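Local coordinates for leucine-rich repeat protein (Bacteroides thetaiotaomicron, PDB 4ECN), which is of uncharacterised function but, as an extracellular protein with leucine-rich repeats behind two DUF4458 domains, probably binds other proteins, at residues A147-I155 / V257-A265; N662-I673 / K687-P698. All coordinates share one frame; numbering follows the deposited sequence.

Contact 1: residues A147-I155 / V257-A265; sequences AGEYLFSNI and VPIQLKETA
The hydroxyl OH of Tyr150, whose ring packs on Leu261, is gripped by two hydrogen-bonding partners beyond the segments, Glu235 OE2 and Thr223 OG1. The carboxylate of Glu235 also receives the backbone N of Leu261 at OE2 and that of Lys262 at OE1, so one acidic group fixes both sides of the contact. The contact lies at the edge of the second transthyretin-like sheet, the one formed by the second DUF4458 region: the loop before strand 157-164 folds over the end of strand 251-259, which pairs with strand 130-139, at the exit toward helix 266-280. Across the segments, Glu149 N donates to Leu261 O over 3.1 Å, with an N-H...O angle of 158°. Leu261 sends CD2 over one face of the Tyr150 ring, 3.8 Å from its centroid and 19° off the normal, which meets the criterion for a CH-pi contact. With CG between the backbone N and the carbonyl carbon (chi1 68°), the ring swings back to meet this methyl. Ile259 is shared by three side chains: its CG1 lies 3.7 Å from Phe152 CE2, while its CG2 meets Tyr150 OH at 3.8 Å and Ile155 CD1 at 4.0 Å. At the solvent-exposed margin, the carboxylates of Glu149 and Glu263 lie side by side, both acceptors with no bond between them. Near the strand end, Lys262 NZ reaches Gln260 OE1 at 3.1 Å, on a lone pair in the carbonyl plane.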
loop_
_atom_site.group_PDB
_atom_site.type_symbol
_atom_site.label_atom_id
_atom_site.label_comp_id
_atom_site.label_asym_id
_atom_site.label_seq_id
_atom_site.Cartn_x
_atom_site.Cartn_y
_atom_site.Cartn_z
ATOM N N ALA A 147 -0.254 23.679 46.658
ATOM C CA ALA A 147 -1.585 23.281 46.158
ATOM C C ALA A 147 -1.567 22.965 44.647
ATOM O O ALA A 147 -1.086 23.768 43.842
ATOM C CB ALA A 147 -2.601 24.375 46.446
ATOM N N GLY A 148 -2.058 21.772 44.308
ATOM C CA GLY A 148 -2.069 21.225 42.955
ATOM C C GLY A 148 -3.037 21.832 41.962
ATOM O O GLY A 148 -3.638 22.879 42.235
ATOM N N GLU A 149 -3.191 21.151 40.791
ATOM C CA GLU A 149 -4.052 21.565 39.673
ATOM C C GLU A 149 -5.551 21.584 40.059
ATOM O O GLU A 149 -6.310 22.370 39.478
ATOM C CB GLU A 149 -3.838 20.663 38.453
ATOM C CG GLU A 149 -2.559 20.984 37.689
ATOM C CD GLU A 149 -2.529 22.234 36.824
ATOM O OE1 GLU A 149 -3.539 22.516 36.136
ATOM O OE2 GLU A 149 -1.455 22.877 36.758
ATOM N N TYR A 150 -5.963 20.759 41.050
ATOM C CA TYR A 150 -7.335 20.711 41.569
ATOM C C TYR A 150 -7.332 20.288 43.069
ATOM O O TYR A 150 -6.300 19.831 43.576
ATOM C CB TYR A 150 -8.213 19.771 40.719
ATOM C CG TYR A 150 -7.862 18.300 40.808
ATOM C CD1 TYR A 150 -6.847 17.752 40.022
ATOM C CD2 TYR A 150 -8.595 17.438 41.619
ATOM C CE1 TYR A 150 -6.530 16.397 40.092
ATOM C CE2 TYR A 150 -8.287 16.084 41.698
ATOM C CZ TYR A 150 -7.257 15.565 40.929
ATOM O OH TYR A 150 -6.970 14.226 41.018
ATOM N N LEU A 151 -8.489 20.453 43.767
ATOM C CA LEU A 151 -8.659 20.084 45.180
ATOM C C LEU A 151 -8.941 18.587 45.357
ATOM O O LEU A 151 -9.817 18.067 44.663
ATOM C CB LEU A 151 -9.819 20.880 45.802
ATOM C CG LEU A 151 -9.635 22.385 45.965
ATOM C CD1 LEU A 151 -10.970 23.064 46.158
ATOM C CD2 LEU A 151 -8.673 22.720 47.111
ATOM N N PHE A 152 -8.231 17.904 46.311
ATOM C CA PHE A 152 -8.428 16.468 46.618
ATOM C C PHE A 152 -9.895 16.245 46.986
ATOM O O PHE A 152 -10.566 15.386 46.410
ATOM C CB PHE A 152 -7.488 15.980 47.736
ATOM C CG PHE A 152 -7.517 14.485 47.973
ATOM C CD1 PHE A 152 -8.583 13.887 48.644
ATOM C CD2 PHE A 152 -6.467 13.680 47.555
ATOM C CE1 PHE A 152 -8.605 12.506 48.868
ATOM C CE2 PHE A 152 -6.489 12.299 47.781
ATOM C CZ PHE A 152 -7.555 11.723 48.438
ATOM N N SER A 153 -10.401 17.057 47.929
ATOM C CA SER A 153 -11.822 17.106 48.247
ATOM C C SER A 153 -12.542 17.488 46.952
ATOM O O SER A 153 -11.939 18.190 46.146
ATOM C CB SER A 153 -12.069 18.101 49.378
ATOM O OG SER A 153 -11.418 19.341 49.144
ATOM N N ASN A 154 -13.729 16.958 46.687
ATOM C CA ASN A 154 -14.532 17.187 45.470
ATOM C C ASN A 154 -14.018 16.248 44.276
ATOM O O ASN A 154 -14.393 16.452 43.111
ATOM C CB ASN A 154 -14.713 18.698 45.023
ATOM C CG ASN A 154 -13.639 19.478 44.265
ATOM O OD1 ASN A 154 -12.769 18.933 43.552
ATOM N ND2 ASN A 154 -13.770 20.814 44.325
ATOM N N ILE A 155 -13.300 15.149 44.620
ATOM C CA ILE A 155 -13.064 13.979 43.767
ATOM C C ILE A 155 -14.315 13.131 44.010
ATOM O O ILE A 155 -14.526 12.727 45.159
ATOM C CB ILE A 155 -11.715 13.213 44.024
ATOM C CG1 ILE A 155 -10.486 13.965 43.535
ATOM C CG2 ILE A 155 -11.747 11.805 43.418
ATOM C CD1 ILE A 155 -9.135 13.330 44.016
ATOM N N VAL A 257 -4.117 4.181 46.285
ATOM C CA VAL A 257 -4.342 4.929 45.053
ATOM C C VAL A 257 -3.636 6.290 45.263
ATOM O O VAL A 257 -4.200 7.179 45.910
ATOM C CB VAL A 257 -5.832 5.045 44.648
ATOM C CG1 VAL A 257 -5.991 5.845 43.358
ATOM C CG2 VAL A 257 -6.472 3.667 44.497
ATOM N N PRO A 258 -2.362 6.420 44.812
ATOM C CA PRO A 258 -1.595 7.656 45.069
ATOM C C PRO A 258 -1.989 8.843 44.167
ATOM O O PRO A 258 -1.450 9.010 43.065
ATOM C CB PRO A 258 -0.150 7.226 44.784
ATOM C CG PRO A 258 -0.266 6.153 43.791
ATOM C CD PRO A 258 -1.538 5.417 44.109
ATOM N N ILE A 259 -2.865 9.717 44.687
ATOM C CA ILE A 259 -3.352 10.891 43.963
ATOM C C ILE A 259 -2.217 11.925 43.874
ATOM O O ILE A 259 -1.560 12.196 44.870
ATOM C CB ILE A 259 -4.630 11.452 44.631
ATOM C CG1 ILE A 259 -5.746 10.369 44.719
ATOM C CG2 ILE A 259 -5.134 12.738 43.941
ATOM C CD1 ILE A 259 -6.213 9.726 43.394
ATOM N N GLN A 260 -1.982 12.472 42.666
ATOM C CA GLN A 260 -0.891 13.406 42.379
ATOM C C GLN A 260 -1.306 14.877 42.398
ATOM O O GLN A 260 -0.470 15.728 42.735
ATOM C CB GLN A 260 -0.300 13.108 40.988
ATOM C CG GLN A 260 0.257 11.700 40.817
ATOM C CD GLN A 260 1.397 11.388 41.753
ATOM O OE1 GLN A 260 2.394 12.121 41.833
ATOM N NE2 GLN A 260 1.281 10.266 42.453
ATOM N N LEU A 261 -2.567 15.174 41.975
ATOM C CA LEU A 261 -3.150 16.520 41.838
ATOM C C LEU A 261 -2.276 17.335 40.897
ATOM O O LEU A 261 -1.762 18.396 41.264
ATOM C CB LEU A 261 -3.325 17.237 43.193
ATOM C CG LEU A 261 -4.096 16.511 44.286
ATOM C CD1 LEU A 261 -3.791 17.111 45.645
ATOM C CD2 LEU A 261 -5.577 16.503 44.019
ATOM N N LYS A 262 -2.026 16.776 39.714
ATOM C CA LYS A 262 -1.174 17.411 38.716
ATOM C C LYS A 262 -1.899 17.543 37.370
ATOM O O LYS A 262 -3.044 17.101 37.203
ATOM C CB LYS A 262 0.136 16.612 38.525
ATOM C CG LYS A 262 1.014 16.454 39.751
ATOM C CD LYS A 262 2.206 15.561 39.417
ATOM C CE LYS A 262 3.057 15.217 40.617
ATOM N NZ LYS A 262 4.120 14.232 40.278
ATOM N N GLU A 263 -1.221 18.173 36.413
ATOM C CA GLU A 263 -1.733 18.314 35.068
ATOM C C GLU A 263 -1.446 17.010 34.355
ATOM O O GLU A 263 -0.381 16.431 34.577
ATOM C CB GLU A 263 -1.079 19.533 34.397
ATOM C CG GLU A 263 -1.891 20.153 33.268
ATOM C CD GLU A 263 -1.521 21.599 32.983
ATOM O OE1 GLU A 263 -0.416 21.838 32.443
ATOM O OE2 GLU A 263 -2.327 22.497 33.324
ATOM N N THR A 264 -2.408 16.501 33.566
ATOM C CA THR A 264 -2.237 15.253 32.821
ATOM C C THR A 264 -1.179 15.492 31.785
ATOM O O THR A 264 -1.245 16.505 31.076
ATOM C CB THR A 264 -3.562 14.807 32.228
ATOM O OG1 THR A 264 -4.474 14.694 33.297
ATOM C CG2 THR A 264 -3.474 13.463 31.496
ATOM N N ALA A 265 -0.173 14.612 31.729
ATOM C CA ALA A 265 0.902 14.813 30.760
ATOM C C ALA A 265 0.399 14.629 29.314
ATOM O O ALA A 265 -0.459 13.783 29.027
ATOM C CB ALA A 265 2.057 13.876 31.037
#

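Contact 2: residues N662-I673 / K687-P698; sequences NISCSMDDYKGI and KFPTELFATGSP
Between Gly672 and Thr695 the CA atoms come within 5.1 Å, and between Ile673 and Ser697 within 5.3 Å, whereas Asn662 CA and Pro689 CA stand 6.9 Å apart, so the backbones draw together toward their C-terminal ends. There Ile673 N donates to Ser697 OG over 3.0 Å, nearly straight at 170°. Ser697 OG donates to Leu692 O, on a lone pair in the carbonyl plane, and Ser697 N adds a second bond to that oxygen. With Gly696 N to Phe693 O and the positive phi of Gly696, the latter bond makes a Schellman motif that ends the short, weakly bonded helix. The segments precede and follow strand 675-679 of the parallel leucine-rich-repeat sheet, and thus belong to successive returns of the solenoid. The Tyr670 ring is sandwiched between Gly672 N and Ile663 CG2 and, with CG anti to the backbone N (chi1 -169°), offers its edge to the helix, CE2 3.4 Å from Glu691 O. Leu692 CD2 also lies near the plane of that ring and touches Ile673 CD1 at 3.6 Å. Selenomethionine Met667 bends at chi2 and chi3 and brings CE against both Ala694 CB, 3.7 Å, and Thr695 CG2, 3.5 Å.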
loop_
_atom_site.group_PDB
_atom_site.type_symbol
_atom_site.label_atom_id
_atom_site.label_comp_id
_atom_site.label_asym_id
_atom_site.label_seq_id
_atom_site.Cartn_x
_atom_site.Cartn_y
_atom_site.Cartn_z
ATOM N N ASN A 662 7.023 9.283 -40.645
ATOM C CA ASN A 662 7.063 9.031 -39.194
ATOM C C ASN A 662 7.168 10.326 -38.344
ATOM O O ASN A 662 6.881 10.261 -37.154
ATOM C CB ASN A 662 8.232 8.094 -38.846
ATOM C CG ASN A 662 8.311 6.804 -39.656
ATOM O OD1 ASN A 662 9.404 6.395 -40.058
ATOM N ND2 ASN A 662 7.176 6.151 -39.963
ATOM N N ILE A 663 7.530 11.479 -38.937
ATOM C CA ILE A 663 7.623 12.776 -38.230
ATOM C C ILE A 663 6.784 13.858 -38.965
ATOM O O ILE A 663 6.661 13.807 -40.193
ATOM C CB ILE A 663 9.096 13.244 -38.049
ATOM C CG1 ILE A 663 9.862 13.310 -39.410
ATOM C CG2 ILE A 663 9.802 12.354 -37.018
ATOM C CD1 ILE A 663 11.224 14.048 -39.422
ATOM N N SER A 664 6.211 14.829 -38.219
ATOM C CA SER A 664 5.393 15.903 -38.830
ATOM C C SER A 664 6.249 17.107 -39.316
ATOM O O SER A 664 5.798 17.855 -40.185
ATOM C CB SER A 664 4.323 16.401 -37.865
ATOM O OG SER A 664 4.830 16.560 -36.551
ATOM N N CYS A 665 7.471 17.282 -38.784
ATOM C CA CYS A 665 8.354 18.388 -39.166
ATOM C C CYS A 665 9.263 17.983 -40.338
ATOM O O CYS A 665 9.313 16.814 -40.719
ATOM C CB CYS A 665 9.182 18.855 -37.966
ATOM S SG CYS A 665 10.392 17.645 -37.361
ATOM N N SER A 666 10.012 18.958 -40.876
ATOM C CA SER A 666 10.983 18.744 -41.941
ATOM C C SER A 666 12.218 18.019 -41.386
ATOM O O SER A 666 12.457 18.044 -40.177
ATOM C CB SER A 666 11.372 20.073 -42.577
ATOM O OG SER A 666 11.919 20.963 -41.619
HETATM N N MSE A 667 12.997 17.374 -42.256
HETATM C CA MSE A 667 14.189 16.649 -41.841
HETATM C C MSE A 667 15.230 17.616 -41.234
HETATM O O MSE A 667 15.925 17.274 -40.270
HETATM C CB MSE A 667 14.755 15.909 -43.056
HETATM C CG MSE A 667 15.924 14.991 -42.739
HETATM SE SE MSE A 667 15.477 13.607 -41.445
HETATM C CE MSE A 667 16.955 13.821 -40.260
ATOM N N ASP A 668 15.276 18.842 -41.769
ATOM C CA ASP A 668 16.191 19.910 -41.364
ATOM C C ASP A 668 15.851 20.448 -39.952
ATOM O O ASP A 668 16.753 20.913 -39.245
ATOM C CB ASP A 668 16.132 21.043 -42.399
ATOM C CG ASP A 668 16.219 20.527 -43.829
ATOM O OD1 ASP A 668 17.287 19.973 -44.203
ATOM O OD2 ASP A 668 15.193 20.605 -44.555
ATOM N N ASP A 669 14.568 20.358 -39.546
ATOM C CA ASP A 669 14.090 20.793 -38.231
ATOM C C ASP A 669 14.136 19.670 -37.189
ATOM O O ASP A 669 14.142 19.970 -35.988
ATOM C CB ASP A 669 12.650 21.311 -38.327
ATOM C CG ASP A 669 12.456 22.629 -39.049
ATOM O OD1 ASP A 669 13.421 23.436 -39.101
ATOM O OD2 ASP A 669 11.324 22.886 -39.509
ATOM N N TYR A 670 14.146 18.384 -37.635
ATOM C CA TYR A 670 14.139 17.224 -36.738
ATOM C C TYR A 670 15.472 17.134 -35.959
ATOM O O TYR A 670 16.551 17.172 -36.571
ATOM C CB TYR A 670 13.855 15.933 -37.506
ATOM C CG TYR A 670 13.578 14.770 -36.580
ATOM C CD1 TYR A 670 12.517 14.807 -35.680
ATOM C CD2 TYR A 670 14.352 13.624 -36.621
ATOM C CE1 TYR A 670 12.272 13.750 -34.807
ATOM C CE2 TYR A 670 14.108 12.554 -35.766
ATOM C CZ TYR A 670 13.063 12.616 -34.863
ATOM O OH TYR A 670 12.834 11.558 -34.015
ATOM N N LYS A 671 15.367 17.060 -34.595
ATOM C CA LYS A 671 16.468 17.058 -33.601
ATOM C C LYS A 671 16.882 15.656 -33.086
ATOM O O LYS A 671 17.843 15.557 -32.325
ATOM C CB LYS A 671 16.061 17.889 -32.353
ATOM C CG LYS A 671 15.726 19.369 -32.584
ATOM C CD LYS A 671 15.171 20.079 -31.320
ATOM C CE LYS A 671 13.752 19.683 -30.911
ATOM N NZ LYS A 671 13.296 20.330 -29.646
ATOM N N GLY A 672 16.142 14.613 -33.449
ATOM C CA GLY A 672 16.411 13.248 -32.998
ATOM C C GLY A 672 15.980 12.973 -31.568
ATOM O O GLY A 672 15.299 13.804 -30.958
ATOM N N ILE A 673 16.376 11.798 -31.024
ATOM C CA ILE A 673 16.053 11.334 -29.664
ATOM C C ILE A 673 17.342 10.945 -28.917
ATOM O O ILE A 673 18.110 10.105 -29.405
ATOM C CB ILE A 673 15.049 10.125 -29.665
ATOM C CG1 ILE A 673 13.860 10.301 -30.656
ATOM C CG2 ILE A 673 14.583 9.757 -28.234
ATOM C CD1 ILE A 673 12.932 9.128 -30.779
ATOM N N LYS A 687 8.159 2.867 -43.822
ATOM C CA LYS A 687 9.492 3.364 -44.132
ATOM C C LYS A 687 10.325 3.352 -42.856
ATOM O O LYS A 687 9.933 3.935 -41.844
ATOM C CB LYS A 687 9.421 4.785 -44.762
ATOM C CG LYS A 687 10.652 5.186 -45.626
ATOM C CD LYS A 687 11.832 5.844 -44.844
ATOM C CE LYS A 687 13.212 5.726 -45.489
ATOM N NZ LYS A 687 13.797 4.350 -45.369
ATOM N N PHE A 688 11.467 2.664 -42.897
ATOM C CA PHE A 688 12.395 2.541 -41.773
ATOM C C PHE A 688 12.791 3.968 -41.256
ATOM O O PHE A 688 13.050 4.854 -42.078
ATOM C CB PHE A 688 13.608 1.726 -42.205
ATOM C CG PHE A 688 14.613 1.554 -41.105
ATOM C CD1 PHE A 688 15.627 2.486 -40.917
ATOM C CD2 PHE A 688 14.538 0.468 -40.238
ATOM C CE1 PHE A 688 16.542 2.336 -39.885
ATOM C CE2 PHE A 688 15.488 0.294 -39.233
ATOM C CZ PHE A 688 16.471 1.240 -39.051
ATOM N N PRO A 689 12.815 4.218 -39.917
ATOM C CA PRO A 689 13.032 5.590 -39.428
ATOM C C PRO A 689 14.490 6.076 -39.503
ATOM O O PRO A 689 15.117 6.383 -38.483
ATOM C CB PRO A 689 12.553 5.514 -37.983
ATOM C CG PRO A 689 12.784 4.112 -37.590
ATOM C CD PRO A 689 12.508 3.297 -38.802
ATOM N N THR A 690 14.983 6.258 -40.735
ATOM C CA THR A 690 16.320 6.796 -41.062
ATOM C C THR A 690 16.584 8.100 -40.267
ATOM O O THR A 690 17.688 8.326 -39.762
ATOM C CB THR A 690 16.392 7.048 -42.585
ATOM O OG1 THR A 690 16.051 5.842 -43.270
ATOM C CG2 THR A 690 17.754 7.545 -43.041
ATOM N N GLU A 691 15.529 8.915 -40.144
ATOM C CA GLU A 691 15.419 10.178 -39.416
ATOM C C GLU A 691 16.081 10.116 -38.046
ATOM O O GLU A 691 16.567 11.134 -37.565
ATOM C CB GLU A 691 13.934 10.526 -39.226
ATOM C CG GLU A 691 13.073 10.272 -40.459
ATOM C CD GLU A 691 12.387 8.924 -40.568
ATOM O OE1 GLU A 691 11.497 8.647 -39.734
ATOM O OE2 GLU A 691 12.657 8.194 -41.549
ATOM N N LEU A 692 16.049 8.942 -37.398
ATOM C CA LEU A 692 16.640 8.750 -36.089
ATOM C C LEU A 692 18.167 8.683 -36.171
ATOM O O LEU A 692 18.853 9.259 -35.347
ATOM C CB LEU A 692 16.098 7.469 -35.464
ATOM C CG LEU A 692 14.606 7.409 -35.147
ATOM C CD1 LEU A 692 14.208 6.018 -34.650
ATOM C CD2 LEU A 692 14.220 8.436 -34.120
ATOM N N PHE A 693 18.697 8.006 -37.172
ATOM C CA PHE A 693 20.120 7.792 -37.345
ATOM C C PHE A 693 20.776 9.027 -37.969
ATOM O O PHE A 693 21.823 9.484 -37.485
ATOM C CB PHE A 693 20.324 6.529 -38.197
ATOM C CG PHE A 693 19.706 5.338 -37.495
ATOM C CD1 PHE A 693 20.348 4.740 -36.411
ATOM C CD2 PHE A 693 18.436 4.892 -37.837
ATOM C CE1 PHE A 693 19.746 3.695 -35.710
ATOM C CE2 PHE A 693 17.834 3.845 -37.137
ATOM C CZ PHE A 693 18.502 3.236 -36.092
ATOM N N ALA A 694 20.122 9.603 -38.993
ATOM C CA ALA A 694 20.563 10.809 -39.675
ATOM C C ALA A 694 20.772 11.941 -38.679
ATOM O O ALA A 694 21.681 12.737 -38.876
ATOM C CB ALA A 694 19.548 11.207 -40.721
ATOM N N THR A 695 19.997 11.964 -37.572
ATOM C CA THR A 695 20.084 13.004 -36.534
ATOM C C THR A 695 21.059 12.611 -35.376
ATOM O O THR A 695 21.124 13.312 -34.353
ATOM C CB THR A 695 18.701 13.329 -35.966
ATOM O OG1 THR A 695 18.038 12.133 -35.585
ATOM C CG2 THR A 695 17.850 14.066 -36.931
ATOM N N GLY A 696 21.834 11.550 -35.579
ATOM C CA GLY A 696 22.834 11.093 -34.619
ATOM C C GLY A 696 22.321 10.678 -33.253
ATOM O O GLY A 696 22.993 10.934 -32.245
ATOM N N SER A 697 21.135 10.026 -33.216
ATOM C CA SER A 697 20.502 9.535 -31.997
ATOM C C SER A 697 21.318 8.356 -31.414
ATOM O O SER A 697 21.652 7.422 -32.147
ATOM C CB SER A 697 19.061 9.130 -32.279
ATOM O OG SER A 697 18.287 10.252 -32.670
ATOM N N PRO A 698 21.704 8.394 -30.111
ATOM C CA PRO A 698 22.544 7.306 -29.562
ATOM C C PRO A 698 21.730 6.063 -29.208
ATOM O O PRO A 698 21.738 5.619 -28.051
ATOM C CB PRO A 698 23.173 7.936 -28.316
ATOM C CG PRO A 698 22.239 9.021 -27.925
ATOM C CD PRO A 698 21.417 9.431 -29.097
#

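In the fold
Contact 1 comes wholly before contact 2 in the sequence, and the two lie on opposite sides of the chain's centre, their centres about 82 Å and nearest atoms about 59 Å apart. They share no sheet. Residues 257-265 leave the mixed eight-stranded sheet of the second DUF4458 region, whereas contact 2 brackets strand 675-679 in the later ten-strand parallel sheet. Between them runs the earlier leucine-rich-repeat sheet, near whose start Gln314 and Val317 bind a sodium ion. Contact 1 joins segments 102 residues apart at one edge of the second eight-stranded sheet; contact 2 spans only 14. The elongated protein therefore combines packing of a distant loop on a strand end in one region with stacking of successive turns in the other.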